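Local coordinates for putative ABC-transporter ATP-binding protein (Alicyclobacillus acidocaldarius, PDB 1Z47) that probably binds and hydrolyses ATP as the ATPase subunit of a putative ABC transporter for sulfate, at residues R125-Y138 with Q150-R163. Residues are numbered along the deposited sequence; the frame is centred on the assembly and turned at random.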
loop_
_atom_site.group_PDB
_atom_site.type_symbol
_atom_site.label_atom_id
_atom_site.label_comp_id
_atom_site.label_asym_id
_atom_site.label_seq_id
_atom_site.Cartn_x
_atom_site.Cartn_y
_atom_site.Cartn_z
ATOM N N ARG B 125 -18.922 -2.230 31.506
ATOM C CA ARG B 125 -17.984 -1.482 30.657
ATOM C C ARG B 125 -17.453 -2.448 29.593
ATOM O O ARG B 125 -17.407 -2.134 28.398
ATOM C CB ARG B 125 -16.812 -0.999 31.514
ATOM C CG ARG B 125 -16.269 0.417 31.278
ATOM C CD ARG B 125 -15.552 0.641 29.959
ATOM N NE ARG B 125 -16.382 1.372 28.999
ATOM C CZ ARG B 125 -15.922 2.288 28.145
ATOM N NH1 ARG B 125 -14.633 2.599 28.123
ATOM N NH2 ARG B 125 -16.751 2.882 27.296
ATOM N N VAL B 126 -17.046 -3.633 30.043
ATOM C CA VAL B 126 -16.501 -4.638 29.126
ATOM C C VAL B 126 -17.518 -5.086 28.101
ATOM O O VAL B 126 -17.237 -5.098 26.896
ATOM C CB VAL B 126 -15.957 -5.841 29.900
ATOM C CG1 VAL B 126 -15.514 -6.971 28.920
ATOM C CG2 VAL B 126 -14.798 -5.376 30.762
ATOM N N ARG B 127 -18.717 -5.424 28.554
ATOM C CA ARG B 127 -19.732 -5.876 27.626
ATOM C C ARG B 127 -20.052 -4.793 26.631
ATOM O O ARG B 127 -20.374 -5.071 25.469
ATOM C CB ARG B 127 -20.984 -6.323 28.392
ATOM C CG ARG B 127 -20.639 -7.444 29.361
ATOM C CD ARG B 127 -21.838 -8.138 29.971
ATOM N NE ARG B 127 -21.392 -9.121 30.963
ATOM C CZ ARG B 127 -20.702 -10.227 30.683
ATOM N NH1 ARG B 127 -20.372 -10.526 29.429
ATOM N NH2 ARG B 127 -20.321 -11.031 31.672
ATOM N N GLU B 128 -19.941 -3.552 27.094
ATOM C CA GLU B 128 -20.197 -2.388 26.266
ATOM C C GLU B 128 -19.208 -2.382 25.097
ATOM O O GLU B 128 -19.601 -2.278 23.944
ATOM C CB GLU B 128 -19.998 -1.112 27.099
ATOM C CG GLU B 128 -20.434 0.178 26.401
ATOM C CD GLU B 128 -19.773 1.437 26.974
ATOM O OE1 GLU B 128 -19.641 1.565 28.218
ATOM O OE2 GLU B 128 -19.390 2.316 26.167
ATOM N N LEU B 129 -17.922 -2.469 25.424
ATOM C CA LEU B 129 -16.870 -2.456 24.415
ATOM C C LEU B 129 -16.965 -3.642 23.454
ATOM O O LEU B 129 -16.842 -3.477 22.237
ATOM C CB LEU B 129 -15.503 -2.440 25.097
ATOM C CG LEU B 129 -15.180 -1.129 25.809
ATOM C CD1 LEU B 129 -13.947 -1.296 26.684
ATOM C CD2 LEU B 129 -14.985 -0.042 24.762
ATOM N N LEU B 130 -17.206 -4.832 23.996
ATOM C CA LEU B 130 -17.293 -6.027 23.155
ATOM C C LEU B 130 -18.407 -5.959 22.112
ATOM O O LEU B 130 -18.202 -6.353 20.962
ATOM C CB LEU B 130 -17.444 -7.294 24.021
ATOM C CG LEU B 130 -16.269 -7.625 24.950
ATOM C CD1 LEU B 130 -16.579 -8.922 25.691
ATOM C CD2 LEU B 130 -14.966 -7.761 24.154
ATOM N N ARG B 131 -19.585 -5.470 22.490
ATOM C CA ARG B 131 -20.662 -5.379 21.520
ATOM C C ARG B 131 -20.359 -4.277 20.522
ATOM O O ARG B 131 -20.593 -4.443 19.323
ATOM C CB ARG B 131 -22.006 -5.119 22.208
ATOM C CG ARG B 131 -22.579 -6.369 22.863
ATOM C CD ARG B 131 -23.649 -6.033 23.893
ATOM N NE ARG B 131 -23.207 -4.978 24.805
ATOM C CZ ARG B 131 -23.705 -4.784 26.024
ATOM N NH1 ARG B 131 -24.660 -5.580 26.488
ATOM N NH2 ARG B 131 -23.258 -3.782 26.769
ATOM N N PHE B 132 -19.823 -3.157 20.993
ATOM C CA PHE B 132 -19.522 -2.092 20.050
ATOM C C PHE B 132 -18.564 -2.589 18.980
ATOM O O PHE B 132 -18.753 -2.322 17.798
ATOM C CB PHE B 132 -18.894 -0.881 20.736
ATOM C CG PHE B 132 -18.457 0.181 19.770
ATOM C CD1 PHE B 132 -19.388 0.794 18.925
ATOM C CD2 PHE B 132 -17.111 0.536 19.663
ATOM C CE1 PHE B 132 -18.981 1.745 17.981
ATOM C CE2 PHE B 132 -16.696 1.486 18.722
ATOM C CZ PHE B 132 -17.632 2.091 17.880
ATOM N N MET B 133 -17.538 -3.322 19.395
ATOM C CA MET B 133 -16.569 -3.824 18.439
ATOM C C MET B 133 -16.815 -5.179 17.790
ATOM O O MET B 133 -15.906 -5.777 17.226
ATOM C CB MET B 133 -15.177 -3.735 19.047
ATOM C CG MET B 133 -14.688 -2.286 18.951
ATOM S SD MET B 133 -13.363 -1.834 20.015
ATOM C CE MET B 133 -11.992 -2.486 19.136
ATOM N N ARG B 134 -18.056 -5.641 17.837
ATOM C CA ARG B 134 -18.416 -6.897 17.202
ATOM C C ARG B 134 -17.555 -8.063 17.683
ATOM O O ARG B 134 -17.096 -8.872 16.876
ATOM C CB ARG B 134 -18.274 -6.744 15.684
ATOM C CG ARG B 134 -19.067 -5.587 15.093
ATOM C CD ARG B 134 -20.559 -5.910 14.994
ATOM N NE ARG B 134 -20.857 -6.840 13.901
ATOM C CZ ARG B 134 -22.077 -7.291 13.604
ATOM N NH1 ARG B 134 -23.129 -6.902 14.319
ATOM N NH2 ARG B 134 -22.248 -8.129 12.590
ATOM N N LEU B 135 -17.319 -8.130 18.988
ATOM C CA LEU B 135 -16.530 -9.208 19.582
ATOM C C LEU B 135 -17.327 -9.968 20.628
ATOM O O LEU B 135 -16.742 -10.672 21.458
ATOM C CB LEU B 135 -15.277 -8.671 20.272
ATOM C CG LEU B 135 -14.116 -8.124 19.454
ATOM C CD1 LEU B 135 -13.203 -7.329 20.375
ATOM C CD2 LEU B 135 -13.378 -9.285 18.788
ATOM N N GLU B 136 -18.648 -9.814 20.620
ATOM C CA GLU B 136 -19.464 -10.522 21.611
ATOM C C GLU B 136 -19.393 -12.040 21.365
ATOM O O GLU B 136 -19.190 -12.825 22.299
ATOM C CB GLU B 136 -20.922 -10.036 21.555
ATOM C CG GLU B 136 -21.604 -10.302 20.217
ATOM C CD GLU B 136 -20.821 -9.733 19.041
ATOM O OE1 GLU B 136 -20.787 -8.486 18.896
ATOM O OE2 GLU B 136 -20.228 -10.538 18.278
ATOM N N SER B 137 -19.539 -12.456 20.112
ATOM C CA SER B 137 -19.476 -13.880 19.819
ATOM C C SER B 137 -18.087 -14.469 20.120
ATOM O O SER B 137 -17.911 -15.681 20.083
ATOM C CB SER B 137 -19.891 -14.172 18.362
ATOM O OG SER B 137 -19.089 -13.488 17.410
ATOM N N TYR B 138 -17.114 -13.619 20.446
ATOM C CA TYR B 138 -15.763 -14.104 20.753
ATOM C C TYR B 138 -15.305 -13.899 22.191
ATOM O O TYR B 138 -14.157 -14.207 22.521
ATOM C CB TYR B 138 -14.755 -13.473 19.776
ATOM C CG TYR B 138 -15.151 -13.668 18.316
ATOM C CD1 TYR B 138 -15.757 -12.634 17.590
ATOM C CD2 TYR B 138 -15.000 -14.911 17.690
ATOM C CE1 TYR B 138 -16.214 -12.825 16.276
ATOM C CE2 TYR B 138 -15.457 -15.118 16.365
ATOM C CZ TYR B 138 -16.062 -14.068 15.670
ATOM O OH TYR B 138 -16.546 -14.266 14.386
ATOM N N GLN B 150 -9.372 -10.004 14.029
ATOM C CA GLN B 150 -10.140 -9.975 15.271
ATOM C C GLN B 150 -9.225 -9.682 16.460
ATOM O O GLN B 150 -9.625 -8.998 17.392
ATOM C CB GLN B 150 -10.889 -11.306 15.488
ATOM C CG GLN B 150 -11.930 -11.601 14.404
ATOM C CD GLN B 150 -12.416 -13.044 14.412
ATOM O OE1 GLN B 150 -11.679 -13.965 14.770
ATOM N NE2 GLN B 150 -13.651 -13.248 13.987
ATOM N N GLN B 151 -7.991 -10.177 16.432
ATOM C CA GLN B 151 -7.071 -9.918 17.539
ATOM C C GLN B 151 -6.765 -8.429 17.696
ATOM O O GLN B 151 -6.525 -7.958 18.812
ATOM C CB GLN B 151 -5.759 -10.694 17.365
ATOM C CG GLN B 151 -5.891 -12.181 17.726
ATOM C CD GLN B 151 -4.572 -12.939 17.626
ATOM O OE1 GLN B 151 -4.406 -13.788 16.754
ATOM N NE2 GLN B 151 -3.630 -12.635 18.526
ATOM N N GLN B 152 -6.748 -7.697 16.582
ATOM C CA GLN B 152 -6.505 -6.242 16.626
ATOM C C GLN B 152 -7.735 -5.553 17.222
ATOM O O GLN B 152 -7.613 -4.562 17.932
ATOM C CB GLN B 152 -6.248 -5.675 15.223
ATOM C CG GLN B 152 -4.932 -6.102 14.603
ATOM C CD GLN B 152 -3.756 -5.851 15.525
ATOM O OE1 GLN B 152 -3.651 -4.788 16.142
ATOM N NE2 GLN B 152 -2.861 -6.835 15.625
ATOM N N ARG B 153 -8.928 -6.058 16.923
ATOM C CA ARG B 153 -10.108 -5.438 17.509
ATOM C C ARG B 153 -10.051 -5.608 19.033
ATOM O O ARG B 153 -10.429 -4.706 19.792
ATOM C CB ARG B 153 -11.403 -6.045 16.950
ATOM C CG ARG B 153 -11.549 -5.896 15.436
ATOM C CD ARG B 153 -13.010 -5.751 14.983
ATOM N NE ARG B 153 -13.860 -6.902 15.301
ATOM C CZ ARG B 153 -13.936 -8.029 14.596
ATOM N NH1 ARG B 153 -14.756 -8.996 14.995
ATOM N NH2 ARG B 153 -13.219 -8.200 13.491
ATOM N N VAL B 154 -9.550 -6.748 19.493
ATOM C CA VAL B 154 -9.467 -6.995 20.930
ATOM C C VAL B 154 -8.436 -6.071 21.580
ATOM O O VAL B 154 -8.654 -5.557 22.670
ATOM C CB VAL B 154 -9.121 -8.496 21.241
ATOM C CG1 VAL B 154 -8.991 -8.711 22.745
ATOM C CG2 VAL B 154 -10.214 -9.418 20.691
ATOM N N ALA B 155 -7.320 -5.843 20.897
ATOM C CA ALA B 155 -6.270 -4.974 21.417
ATOM C C ALA B 155 -6.799 -3.541 21.554
ATOM O O ALA B 155 -6.513 -2.844 22.531
ATOM C CB ALA B 155 -5.027 -5.019 20.467
ATOM N N LEU B 156 -7.574 -3.091 20.579
ATOM C CA LEU B 156 -8.135 -1.746 20.657
ATOM C C LEU B 156 -9.138 -1.680 21.822
ATOM O O LEU B 156 -9.229 -0.656 22.516
ATOM C CB LEU B 156 -8.816 -1.358 19.334
ATOM C CG LEU B 156 -9.504 0.015 19.255
ATOM C CD1 LEU B 156 -8.515 1.129 19.606
ATOM C CD2 LEU B 156 -10.057 0.228 17.845
ATOM N N ALA B 157 -9.870 -2.769 22.063
ATOM C CA ALA B 157 -10.840 -2.789 23.171
ATOM C C ALA B 157 -10.127 -2.682 24.537
ATOM O O ALA B 157 -10.556 -1.921 25.417
ATOM C CB ALA B 157 -11.704 -4.072 23.100
ATOM N N ARG B 158 -9.047 -3.445 24.703
ATOM C CA ARG B 158 -8.232 -3.436 25.927
ATOM C C ARG B 158 -7.690 -2.042 26.197
ATOM O O ARG B 158 -7.749 -1.554 27.319
ATOM C CB ARG B 158 -7.035 -4.395 25.799
ATOM C CG ARG B 158 -6.028 -4.328 26.945
ATOM C CD ARG B 158 -4.974 -5.437 26.851
ATOM N NE ARG B 158 -4.168 -5.321 25.633
ATOM C CZ ARG B 158 -3.229 -6.187 25.250
ATOM N NH1 ARG B 158 -2.556 -5.980 24.121
ATOM N NH2 ARG B 158 -2.960 -7.265 25.979
ATOM N N ALA B 159 -7.151 -1.407 25.162
ATOM C CA ALA B 159 -6.589 -0.064 25.296
ATOM C C ALA B 159 -7.644 0.954 25.698
ATOM O O ALA B 159 -7.362 1.850 26.488
ATOM C CB ALA B 159 -5.917 0.377 23.969
ATOM N N LEU B 160 -8.858 0.804 25.173
ATOM C CA LEU B 160 -9.937 1.739 25.451
ATOM C C LEU B 160 -10.707 1.560 26.743
ATOM O O LEU B 160 -11.311 2.515 27.248
ATOM C CB LEU B 160 -10.942 1.715 24.309
ATOM C CG LEU B 160 -10.448 2.354 23.013
ATOM C CD1 LEU B 160 -11.493 2.150 21.920
ATOM C CD2 LEU B 160 -10.175 3.842 23.260
ATOM N N ALA B 161 -10.704 0.340 27.267
ATOM C CA ALA B 161 -11.446 0.040 28.488
ATOM C C ALA B 161 -11.417 1.139 29.559
ATOM O O ALA B 161 -12.477 1.611 29.988
ATOM C CB ALA B 161 -10.962 -1.289 29.080
ATOM N N PRO B 162 -10.213 1.553 30.001
ATOM C CA PRO B 162 -10.008 2.586 31.020
ATOM C C PRO B 162 -10.443 3.987 30.621
ATOM O O PRO B 162 -10.355 4.910 31.429
ATOM C CB PRO B 162 -8.505 2.528 31.280
ATOM C CG PRO B 162 -8.121 1.138 30.877
ATOM C CD PRO B 162 -8.921 0.958 29.621
ATOM N N ARG B 163 -10.890 4.155 29.379
ATOM C CA ARG B 163 -11.343 5.459 28.903
ATOM C C ARG B 163 -10.151 6.434 28.784
ATOM O O ARG B 163 -10.171 7.530 29.350
ATOM C CB ARG B 163 -12.391 6.011 29.886
ATOM C CG ARG B 163 -13.364 7.044 29.315
ATOM C CD ARG B 163 -14.768 6.459 29.136
ATOM N NE ARG B 163 -15.118 5.537 30.220
ATOM C CZ ARG B 163 -16.283 4.900 30.324
ATOM N NH1 ARG B 163 -16.508 4.071 31.339
ATOM N NH2 ARG B 163 -17.231 5.099 29.418
#
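M133, L129 and L135 pack down onto helix 148-160, and the middle of the contact is tight: L129 CD1 sits 3.8 Å from A161 CB, and L135 meets V154 CG2 with both its methyls. M133, bent at chi3 (80°), reaches toward L156, but its CE is modelled too close to the R153 carbonyl, so its exact place is doubtful. Where a Schellman motif with R134 at C-prime ends helix 119-132, R153 grips two carbonyls of the turn: NE bonds to M133 O (3.0 Å), nearly along the C=O axis, and NH1 to R134 O (3.0 Å). Beyond them the packing slackens toward solvent, with Q150's amide inclined over one face of the Y138 ring and its OE1 held by S147 N. At the other end, R125 NH1 donates a straight bond (167°) to A161 O, NH2 forms a salt bridge with E128, and the exposed R163 guanidinium stacks flat on R125, planes 14° apart. A leucine in place of R125 would probably leave A161 O and E128 without this partner and R163 free to swing. The two roughly antiparallel helices belong to the ABC helical subdomain; helix 178-195 touches M133 and R153, helix 104-109 covers A157, and strand 166-170 backs L156 and L160.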